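Local coordinates for protein probable TonB-dependent siderophore receptor PirA (PDB 5FR8) that probably takes the first step in iron uptake across the outer membrane by binding iron-loaded siderophores, possibly ferric enterobactin with micromolar affinity, at residues Gln692-Val697 / Ala727-Phe733; Asn186-Val192 / Arg204-Asn210; Ile158-Val162 / Gly240-Trp244. One frame throughout, in Å; residues are numbered along the deposited sequence.

Interaction 1. Residues Gln692-Val697 / Ala727-Phe733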
loop_
_atom_site.group_PDB
_atom_site.type_symbol
_atom_site.label_atom_id
_atom_site.label_comp_id
_atom_site.label_asym_id
_atom_site.label_seq_id
_atom_site.Cartn_x
_atom_site.Cartn_y
_atom_site.Cartn_z
ATOM N N GLN A 692 32.304 -1.161 -15.672
ATOM C CA GLN A 692 31.961 -2.075 -14.578
ATOM C C GLN A 692 31.480 -1.334 -13.343
ATOM O O GLN A 692 30.570 -1.796 -12.657
ATOM C CB GLN A 692 33.176 -2.925 -14.178
ATOM C CG GLN A 692 33.431 -4.133 -15.067
ATOM C CD GLN A 692 34.007 -3.744 -16.419
ATOM O OE1 GLN A 692 34.511 -2.628 -16.612
ATOM N NE2 GLN A 692 33.935 -4.663 -17.363
ATOM N N ILE A 693 32.097 -0.190 -13.053
ATOM C CA ILE A 693 31.845 0.495 -11.791
ATOM C C ILE A 693 31.111 1.816 -11.947
ATOM O O ILE A 693 31.544 2.703 -12.666
ATOM C CB ILE A 693 33.151 0.717 -11.021
ATOM C CG1 ILE A 693 33.748 -0.648 -10.649
ATOM C CG2 ILE A 693 32.895 1.550 -9.771
ATOM C CD1 ILE A 693 35.242 -0.628 -10.436
ATOM N N SER A 694 29.974 1.907 -11.271
ATOM C CA SER A 694 29.215 3.132 -11.169
ATOM C C SER A 694 29.321 3.619 -9.747
ATOM O O SER A 694 29.797 2.897 -8.874
ATOM C CB SER A 694 27.751 2.879 -11.500
ATOM O OG SER A 694 27.593 2.772 -12.897
ATOM N N THR A 695 28.899 4.861 -9.528
ATOM C CA THR A 695 28.805 5.434 -8.195
ATOM C C THR A 695 28.002 6.716 -8.294
ATOM O O THR A 695 27.953 7.338 -9.350
ATOM C CB THR A 695 30.182 5.735 -7.565
ATOM O OG1 THR A 695 29.988 6.372 -6.301
ATOM C CG2 THR A 695 31.029 6.634 -8.465
ATOM N N ARG A 696 27.366 7.084 -7.190
ATOM C CA ARG A 696 26.477 8.236 -7.144
ATOM C C ARG A 696 26.476 8.809 -5.741
ATOM O O ARG A 696 26.120 8.115 -4.796
ATOM C CB ARG A 696 25.047 7.847 -7.536
ATOM C CG ARG A 696 24.105 9.040 -7.608
ATOM C CD ARG A 696 22.813 8.755 -8.360
ATOM N NE ARG A 696 23.011 8.561 -9.802
ATOM C CZ ARG A 696 23.107 9.539 -10.710
ATOM N NH1 ARG A 696 23.014 10.816 -10.346
ATOM N NH2 ARG A 696 23.292 9.238 -11.995
ATOM N N VAL A 697 26.887 10.065 -5.605
ATOM C CA VAL A 697 26.874 10.730 -4.317
ATOM C C VAL A 697 25.887 11.885 -4.398
ATOM O O VAL A 697 25.781 12.553 -5.435
ATOM C CB VAL A 697 28.284 11.237 -3.920
ATOM C CG1 VAL A 697 28.279 11.814 -2.515
ATOM C CG2 VAL A 697 29.299 10.107 -4.004
ATOM N N ALA A 727 25.023 7.917 -0.601
ATOM C CA ALA A 727 25.880 7.464 -1.713
ATOM C C ALA A 727 25.662 5.990 -2.035
ATOM O O ALA A 727 25.391 5.196 -1.146
ATOM C CB ALA A 727 27.344 7.713 -1.401
ATOM N N SER A 728 25.775 5.637 -3.310
ATOM C CA SER A 728 25.559 4.264 -3.750
ATOM C C SER A 728 26.527 3.899 -4.865
ATOM O O SER A 728 26.666 4.653 -5.825
ATOM C CB SER A 728 24.130 4.089 -4.254
ATOM O OG SER A 728 23.949 4.719 -5.514
ATOM N N LEU A 729 27.186 2.747 -4.744
ATOM C CA LEU A 729 28.088 2.283 -5.791
ATOM C C LEU A 729 27.748 0.858 -6.236
ATOM O O LEU A 729 27.400 -0.010 -5.427
ATOM C CB LEU A 729 29.544 2.396 -5.352
ATOM C CG LEU A 729 30.147 1.209 -4.612
ATOM C CD1 LEU A 729 30.655 0.176 -5.606
ATOM C CD2 LEU A 729 31.281 1.668 -3.717
ATOM N N LYS A 730 27.864 0.637 -7.541
ATOM C CA LYS A 730 27.334 -0.544 -8.193
ATOM C C LYS A 730 28.390 -1.173 -9.082
ATOM O O LYS A 730 28.900 -0.541 -10.005
ATOM C CB LYS A 730 26.101 -0.149 -9.008
ATOM C CG LYS A 730 25.503 -1.237 -9.892
ATOM C CD LYS A 730 24.010 -0.987 -10.149
ATOM C CE LYS A 730 23.741 -0.249 -11.450
ATOM N NZ LYS A 730 24.059 -1.102 -12.632
ATOM N N TYR A 731 28.742 -2.414 -8.761
ATOM C CA TYR A 731 29.550 -3.252 -9.640
ATOM C C TYR A 731 28.635 -3.899 -10.651
ATOM O O TYR A 731 27.480 -4.199 -10.364
ATOM C CB TYR A 731 30.303 -4.341 -8.860
ATOM C CG TYR A 731 31.364 -3.787 -7.948
ATOM C CD1 TYR A 731 32.646 -3.525 -8.421
ATOM C CD2 TYR A 731 31.080 -3.485 -6.615
ATOM C CE1 TYR A 731 33.619 -2.988 -7.591
ATOM C CE2 TYR A 731 32.045 -2.952 -5.777
ATOM C CZ TYR A 731 33.315 -2.705 -6.270
ATOM O OH TYR A 731 34.282 -2.177 -5.444
ATOM N N SER A 732 29.155 -4.103 -11.848
ATOM C CA SER A 732 28.385 -4.722 -12.874
ATOM C C SER A 732 29.301 -5.602 -13.724
ATOM O O SER A 732 30.149 -5.119 -14.473
ATOM C CB SER A 732 27.703 -3.633 -13.679
ATOM O OG SER A 732 26.407 -4.038 -14.044
ATOM N N PHE A 733 29.123 -6.908 -13.578
ATOM C CA PHE A 733 29.992 -7.879 -14.211
ATOM C C PHE A 733 29.117 -8.855 -15.000
ATOM O O PHE A 733 28.460 -8.446 -15.964
ATOM C CB PHE A 733 30.846 -8.621 -13.156
ATOM C CG PHE A 733 31.663 -7.707 -12.241
ATOM C CD1 PHE A 733 32.781 -7.024 -12.721
ATOM C CD2 PHE A 733 31.335 -7.560 -10.887
ATOM C CE1 PHE A 733 33.536 -6.211 -11.881
ATOM C CE2 PHE A 733 32.088 -6.748 -10.046
ATOM C CZ PHE A 733 33.188 -6.074 -10.544
ATOM O OXT PHE A 733 29.029 -10.049 -14.690
#
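The rings of Tyr731 and Phe733, near the end of the chain, each meet an aliphatic group of Ile693 or Gln692 obliquely. Ile693 lies alongside Tyr731, pointing the same way, and its CG1 comes within 3.8 Å of Tyr731 CD1. Gln692 instead crosses Phe733 at about a right angle: with CG beside its own backbone N (chi1 -81°), its CG stands 3.8 Å from Phe733 CD1, the amide and ring planes being 31° apart. Beyond the rings, the face that holds Ile693 and Tyr731 continues with Thr695 beside Leu729 and Val697 against Ala727, where Val697 CG2 is 4.0 Å from Ala727 CB.

The backbones run antiparallel, their axes 172° apart. Ser694 N donates to Lys730 O at 3.0 Å and Ser728 N to Arg696 O at 2.9 Å, whereas the bond from Ser732 N to Gln692 O is bent and weak. On the other face Ser728 OG passes 3.9 Å from Arg696 CB, and the arginine's end leads away to a salt bridge with Asp636.

Strand 724-731 also bonds to strand 167-177, so the last strand of the chain joins the first of the barrel and closes it, as in TonB-dependent receptors. All the hydrogen bonds across the pair are between backbone atoms, so the seam is held chiefly by its backbone; carbon contacts on one face and serines, Lys730 and Arg696 on the other are consistent with an outer surface toward lipid and an inner one toward the plug.

Interaction 2. Residues Asn186-Val192 / Arg204-Asn210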
loop_
_atom_site.group_PDB
_atom_site.type_symbol
_atom_site.label_atom_id
_atom_site.label_comp_id
_atom_site.label_asym_id
_atom_site.label_seq_id
_atom_site.Cartn_x
_atom_site.Cartn_y
_atom_site.Cartn_z
ATOM N N ASN A 186 21.681 1.339 5.573
ATOM C CA ASN A 186 22.690 0.622 4.783
ATOM C C ASN A 186 22.198 -0.620 4.055
ATOM O O ASN A 186 21.585 -1.497 4.652
ATOM C CB ASN A 186 23.846 0.246 5.680
ATOM C CG ASN A 186 24.568 1.462 6.207
ATOM O OD1 ASN A 186 25.108 2.271 5.438
ATOM N ND2 ASN A 186 24.557 1.619 7.527
ATOM N N ARG A 187 22.516 -0.695 2.765
ATOM C CA ARG A 187 22.134 -1.811 1.935
ATOM C C ARG A 187 23.299 -2.435 1.242
ATOM O O ARG A 187 24.301 -1.780 0.988
ATOM C CB ARG A 187 21.203 -1.344 0.839
ATOM C CG ARG A 187 19.846 -0.964 1.343
ATOM C CD ARG A 187 18.852 -0.873 0.206
ATOM N NE ARG A 187 18.823 0.441 -0.443
ATOM C CZ ARG A 187 19.491 0.740 -1.550
ATOM N NH1 ARG A 187 20.283 -0.156 -2.128
ATOM N NH2 ARG A 187 19.366 1.941 -2.088
ATOM N N VAL A 188 23.137 -3.713 0.921
ATOM C CA VAL A 188 23.999 -4.424 0.001
ATOM C C VAL A 188 23.107 -5.487 -0.592
ATOM O O VAL A 188 22.200 -5.992 0.075
ATOM C CB VAL A 188 25.228 -5.091 0.687
ATOM C CG1 VAL A 188 24.823 -6.049 1.809
ATOM C CG2 VAL A 188 26.083 -5.824 -0.343
ATOM N N GLY A 189 23.360 -5.840 -1.837
ATOM C CA GLY A 189 22.472 -6.736 -2.534
ATOM C C GLY A 189 23.048 -7.094 -3.871
ATOM O O GLY A 189 23.899 -6.391 -4.400
ATOM N N PHE A 190 22.583 -8.202 -4.425
ATOM C CA PHE A 190 23.149 -8.698 -5.667
ATOM C C PHE A 190 22.059 -9.196 -6.577
ATOM O O PHE A 190 20.946 -9.477 -6.147
ATOM C CB PHE A 190 24.133 -9.833 -5.385
ATOM C CG PHE A 190 23.474 -11.094 -4.914
ATOM C CD1 PHE A 190 23.049 -12.046 -5.824
ATOM C CD2 PHE A 190 23.265 -11.318 -3.556
ATOM C CE1 PHE A 190 22.439 -13.199 -5.392
ATOM C CE2 PHE A 190 22.650 -12.472 -3.115
ATOM C CZ PHE A 190 22.234 -13.407 -4.039
ATOM N N ASN A 191 22.385 -9.311 -7.844
ATOM C CA ASN A 191 21.479 -9.922 -8.779
ATOM C C ASN A 191 22.341 -10.603 -9.803
ATOM O O ASN A 191 23.299 -10.009 -10.299
ATOM C CB ASN A 191 20.590 -8.885 -9.452
ATOM C CG ASN A 191 19.778 -9.477 -10.587
ATOM O OD1 ASN A 191 20.336 -9.981 -11.559
ATOM N ND2 ASN A 191 18.457 -9.423 -10.471
ATOM N N VAL A 192 22.025 -11.855 -10.099
ATOM C CA VAL A 192 22.757 -12.589 -11.123
ATOM C C VAL A 192 21.789 -13.452 -11.939
ATOM O O VAL A 192 20.816 -13.987 -11.406
ATOM C CB VAL A 192 23.877 -13.430 -10.496
ATOM C CG1 VAL A 192 23.315 -14.364 -9.430
ATOM C CG2 VAL A 192 24.609 -14.201 -11.570
ATOM N N ARG A 204 17.323 -16.426 -12.751
ATOM C CA ARG A 204 17.610 -15.123 -12.141
ATOM C C ARG A 204 17.551 -15.277 -10.634
ATOM O O ARG A 204 16.605 -15.846 -10.090
ATOM C CB ARG A 204 16.598 -14.066 -12.535
ATOM C CG ARG A 204 16.967 -12.692 -11.978
ATOM C CD ARG A 204 15.867 -11.984 -11.174
ATOM N NE ARG A 204 15.479 -12.793 -10.034
ATOM C CZ ARG A 204 14.235 -13.085 -9.679
ATOM N NH1 ARG A 204 13.223 -12.596 -10.369
ATOM N NH2 ARG A 204 14.009 -13.875 -8.623
ATOM N N LEU A 205 18.552 -14.754 -9.948
ATOM C CA LEU A 205 18.630 -14.886 -8.498
ATOM C C LEU A 205 19.065 -13.553 -7.923
ATOM O O LEU A 205 20.063 -12.979 -8.370
ATOM C CB LEU A 205 19.660 -15.962 -8.137
ATOM C CG LEU A 205 19.980 -16.126 -6.645
ATOM C CD1 LEU A 205 18.897 -16.951 -5.959
ATOM C CD2 LEU A 205 21.348 -16.755 -6.438
ATOM N N TYR A 206 18.325 -13.042 -6.952
ATOM C CA TYR A 206 18.722 -11.770 -6.340
ATOM C C TYR A 206 18.580 -11.852 -4.847
ATOM O O TYR A 206 17.762 -12.616 -4.334
ATOM C CB TYR A 206 17.940 -10.577 -6.905
ATOM C CG TYR A 206 16.495 -10.472 -6.457
ATOM C CD1 TYR A 206 16.164 -10.203 -5.139
ATOM C CD2 TYR A 206 15.463 -10.615 -7.363
ATOM C CE1 TYR A 206 14.840 -10.076 -4.734
ATOM C CE2 TYR A 206 14.141 -10.508 -6.968
ATOM C CZ TYR A 206 13.834 -10.227 -5.652
ATOM O OH TYR A 206 12.523 -10.124 -5.266
ATOM N N GLY A 207 19.399 -11.079 -4.154
ATOM C CA GLY A 207 19.471 -11.150 -2.701
ATOM C C GLY A 207 19.734 -9.776 -2.124
ATOM O O GLY A 207 20.323 -8.907 -2.795
ATOM N N ASN A 208 19.313 -9.581 -0.877
ATOM C CA ASN A 208 19.402 -8.267 -0.251
ATOM C C ASN A 208 19.403 -8.323 1.278
ATOM O O ASN A 208 18.616 -9.034 1.895
ATOM C CB ASN A 208 18.256 -7.367 -0.760
ATOM C CG ASN A 208 18.102 -6.090 0.060
ATOM O OD1 ASN A 208 18.851 -5.118 -0.111
ATOM N ND2 ASN A 208 17.129 -6.091 0.955
ATOM N N TYR A 209 20.311 -7.560 1.866
ATOM C CA TYR A 209 20.290 -7.286 3.290
ATOM C C TYR A 209 20.251 -5.766 3.524
ATOM O O TYR A 209 21.223 -5.056 3.280
ATOM C CB TYR A 209 21.507 -7.910 3.983
ATOM C CG TYR A 209 21.649 -7.503 5.435
ATOM C CD1 TYR A 209 20.593 -7.652 6.333
ATOM C CD2 TYR A 209 22.845 -6.991 5.915
ATOM C CE1 TYR A 209 20.721 -7.284 7.664
ATOM C CE2 TYR A 209 22.991 -6.621 7.246
ATOM C CZ TYR A 209 21.929 -6.766 8.116
ATOM O OH TYR A 209 22.084 -6.371 9.423
ATOM N N ASN A 210 19.117 -5.268 3.986
ATOM C CA ASN A 210 19.016 -3.856 4.328
ATOM C C ASN A 210 18.797 -3.664 5.813
ATOM O O ASN A 210 18.094 -4.436 6.461
ATOM C CB ASN A 210 17.861 -3.205 3.585
ATOM C CG ASN A 210 17.411 -1.921 4.244
ATOM O OD1 ASN A 210 16.526 -1.929 5.093
ATOM N ND2 ASN A 210 18.012 -0.807 3.845
#
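Strands 186-192 and 204-210 run almost exactly antiparallel, at 178°, with their axes 4.6 Å apart at closest. Two of their hydrogen-bonded pairs are regular: Phe190 N reaches Gly207 O at 2.9 Å and Gly207 N returns to Phe190 O, while Val192 and Leu205 exchange bonds of 2.8 Å in both directions, Val192 N to Leu205 O and Leu205 N to Val192 O. At Val188 and Tyr209 the exchange is uneven, since the bond from Tyr209 N to Val188 O is sound and its return is weak.

Phe190 swings its ring across the neighbouring strand because CG sits between its backbone N and carbonyl carbon (chi1 70°). Gly207 N therefore lies 3.6 Å above the ring plane, over its centre, and Phe190 CE2 packs 3.5 Å from Gly207 CA. Leu205 CD2 meets the same ring in plane at its edge. The pair forms a beta hairpin of the transmembrane barrel, and Val188, Phe190, Val192, Leu205 and Tyr209 share one face of it.

Arg187, Asn191, Tyr206 and Asn208 occupy the other face, turned to the plug. Asn191 ND2 comes 3.7 Å from Arg204 CD, its amide plane 64° from the guanidinium. Tyr206 CD2 stands 3.3 Å above one face of the Arg204 guanidinium, which bonds to Ser239 O. Arg187 ends in a salt bridge with Glu130, and Asn208 ND2 bonds to Asp237.

Interaction 3. Residues Ile158-Val162 / Gly240-Trp244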
loop_
_atom_site.group_PDB
_atom_site.type_symbol
_atom_site.label_atom_id
_atom_site.label_comp_id
_atom_site.label_asym_id
_atom_site.label_seq_id
_atom_site.Cartn_x
_atom_site.Cartn_y
_atom_site.Cartn_z
ATOM N N ILE A 158 8.036 -4.993 -11.094
ATOM C CA ILE A 158 8.536 -5.988 -12.050
ATOM C C ILE A 158 10.015 -6.269 -11.845
ATOM O O ILE A 158 10.852 -5.412 -12.010
ATOM C CB ILE A 158 8.310 -5.520 -13.489
ATOM C CG1 ILE A 158 6.799 -5.498 -13.766
ATOM C CG2 ILE A 158 9.101 -6.389 -14.461
ATOM C CD1 ILE A 158 6.422 -5.101 -15.177
ATOM N N THR A 159 10.329 -7.494 -11.472
ATOM C CA THR A 159 11.677 -7.825 -11.047
ATOM C C THR A 159 12.499 -8.171 -12.268
ATOM O O THR A 159 11.960 -8.570 -13.313
ATOM C CB THR A 159 11.680 -9.040 -10.101
ATOM O OG1 THR A 159 11.277 -10.190 -10.834
ATOM C CG2 THR A 159 10.711 -8.855 -8.951
ATOM N N LYS A 160 13.810 -8.057 -12.109
ATOM C CA LYS A 160 14.747 -8.379 -13.168
ATOM C C LYS A 160 14.546 -9.779 -13.764
ATOM O O LYS A 160 14.061 -10.695 -13.104
ATOM C CB LYS A 160 16.179 -8.197 -12.663
ATOM C CG LYS A 160 16.616 -6.729 -12.635
ATOM C CD LYS A 160 17.674 -6.482 -11.565
ATOM C CE LYS A 160 17.938 -4.999 -11.340
ATOM N NZ LYS A 160 18.551 -4.382 -12.542
ATOM N N LYS A 161 14.936 -9.908 -15.028
ATOM C CA LYS A 161 14.582 -11.043 -15.861
ATOM C C LYS A 161 15.718 -12.030 -15.938
ATOM O O LYS A 161 16.877 -11.685 -15.681
ATOM C CB LYS A 161 14.272 -10.572 -17.297
ATOM C CG LYS A 161 13.111 -9.597 -17.433
ATOM C CD LYS A 161 11.759 -10.282 -17.225
ATOM C CE LYS A 161 10.722 -9.294 -16.709
ATOM N NZ LYS A 161 10.289 -8.354 -17.780
ATOM N N VAL A 162 15.386 -13.252 -16.340
ATOM C CA VAL A 162 16.405 -14.216 -16.743
ATOM C C VAL A 162 17.150 -13.703 -17.975
ATOM O O VAL A 162 16.619 -12.890 -18.729
ATOM C CB VAL A 162 15.789 -15.590 -17.044
ATOM C CG1 VAL A 162 15.113 -16.131 -15.793
ATOM C CG2 VAL A 162 14.812 -15.533 -18.210
ATOM N N GLY A 240 14.449 -16.445 -6.236
ATOM C CA GLY A 240 14.976 -17.228 -7.355
ATOM C C GLY A 240 13.953 -17.475 -8.423
ATOM O O GLY A 240 12.795 -17.703 -8.134
ATOM N N ARG A 241 14.397 -17.420 -9.669
ATOM C CA ARG A 241 13.563 -17.728 -10.817
ATOM C C ARG A 241 14.243 -18.719 -11.726
ATOM O O ARG A 241 15.435 -18.577 -12.015
ATOM C CB ARG A 241 13.342 -16.483 -11.622
ATOM C CG ARG A 241 12.635 -16.757 -12.937
ATOM C CD ARG A 241 12.158 -15.444 -13.544
ATOM N NE ARG A 241 11.100 -14.838 -12.745
ATOM C CZ ARG A 241 10.708 -13.576 -12.854
ATOM N NH1 ARG A 241 11.267 -12.765 -13.750
ATOM N NH2 ARG A 241 9.740 -13.135 -12.065
ATOM N N LEU A 242 13.496 -19.722 -12.180
ATOM C CA LEU A 242 13.962 -20.609 -13.253
ATOM C C LEU A 242 13.034 -20.468 -14.430
ATOM O O LEU A 242 11.827 -20.538 -14.251
ATOM C CB LEU A 242 13.943 -22.074 -12.838
ATOM C CG LEU A 242 14.900 -22.506 -11.740
ATOM C CD1 LEU A 242 14.687 -23.998 -11.475
ATOM C CD2 LEU A 242 16.349 -22.194 -12.080
ATOM N N ALA A 243 13.602 -20.290 -15.620
ATOM C CA ALA A 243 12.831 -20.135 -16.831
ATOM C C ALA A 243 13.170 -21.270 -17.739
ATOM O O ALA A 243 14.346 -21.552 -17.968
ATOM C CB ALA A 243 13.173 -18.831 -17.497
ATOM N N TRP A 244 12.140 -21.943 -18.240
ATOM C CA TRP A 244 12.313 -23.165 -19.013
ATOM C C TRP A 244 11.503 -23.060 -20.277
ATOM O O TRP A 244 10.292 -22.849 -20.224
ATOM C CB TRP A 244 11.833 -24.368 -18.179
ATOM C CG TRP A 244 11.926 -25.749 -18.850
ATOM C CD1 TRP A 244 12.798 -26.138 -19.830
ATOM C CD2 TRP A 244 11.128 -26.904 -18.550
ATOM N NE1 TRP A 244 12.576 -27.456 -20.168
ATOM C CE2 TRP A 244 11.560 -27.944 -19.395
ATOM C CE3 TRP A 244 10.082 -27.150 -17.659
ATOM C CZ2 TRP A 244 10.988 -29.191 -19.379
ATOM C CZ3 TRP A 244 9.524 -28.385 -17.645
ATOM C CH2 TRP A 244 9.972 -29.395 -18.499
#
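Arg241 reaches toward segment 158-162 on a chain that is extended through its first two torsions (chi1 172°) and then bends at chi3 (-68°). The extended start lays CG and CD past Val162, and the bend turns the guanidinium to Thr159 and Lys160. Thr159 has its hydroxyl between the backbone N and the carbonyl carbon (chi1 67°), which turns OG1 to the arginine.

The approach is close without being bonded. Thr159 OG1 lies 3.5 Å from Arg241 NH2, and Lys160 O is 3.5 Å from Arg241 NH1; both oxygens come at the guanidinium obliquely. Lys161 CA is at the group's edge, near its plane, 4.3 Å from Arg241 NH1. The polar end is fixed by partners outside the two segments: Arg241 forms salt bridges through NE with Asp255 and through NH2 with Asp100, and Thr159 OG1 bonds to that same Asp100 carboxylate. The aspartate thus ties the hydroxyl and the guanidinium together indirectly.

Segment 158-162 finishes plug strand 153-159 and runs on as a loop toward the first barrel strand, 167-177, whereas segment 240-244 belongs to barrel strand 232-247. The contact therefore bridges the plug and barrel wall of a TonB-dependent receptor, near the place where the chain passes from one to the other.

Further along the loop the chemistry becomes apolar. Val162 CG1 touches Arg241 CD at 3.8 Å and Ala243 CB at 3.7 Å, crossing the arginine chain at about a right angle. Its other methyl, CG2, is 3.8 Å from Ala243 CB, so both methyls of the valine pack against that one carbon. Lys161 NZ is 6.1 Å from Arg241 NH1, like charges not in contact; the two aspartates beside Arg241 would probably offset them.

In the fold
Interactions 1 and 2 are both antiparallel strand pairs of the barrel wall, joined by backbone hydrogen bonds, and their centres are 14 Å apart. Interaction 1 is a surface contact at the closing seam, whereas interaction 2 is partly buried, with a polar inner face engaged by the plug. Interaction 3, also partly buried, differs in kind: without a hydrogen bond between the segments, wall side chains meet side chains and backbone at the end of the plug, and acidic residues outside the segments hold its arginine. Strand 167-177 lies between the strand pairs of interactions 1 and 2. Interactions 2 and 3 touch directly, since strands 201-212 and 232-247 are neighbours and Arg204 O probably accepts a hydrogen bond from Arg241 N at 2.7 Å.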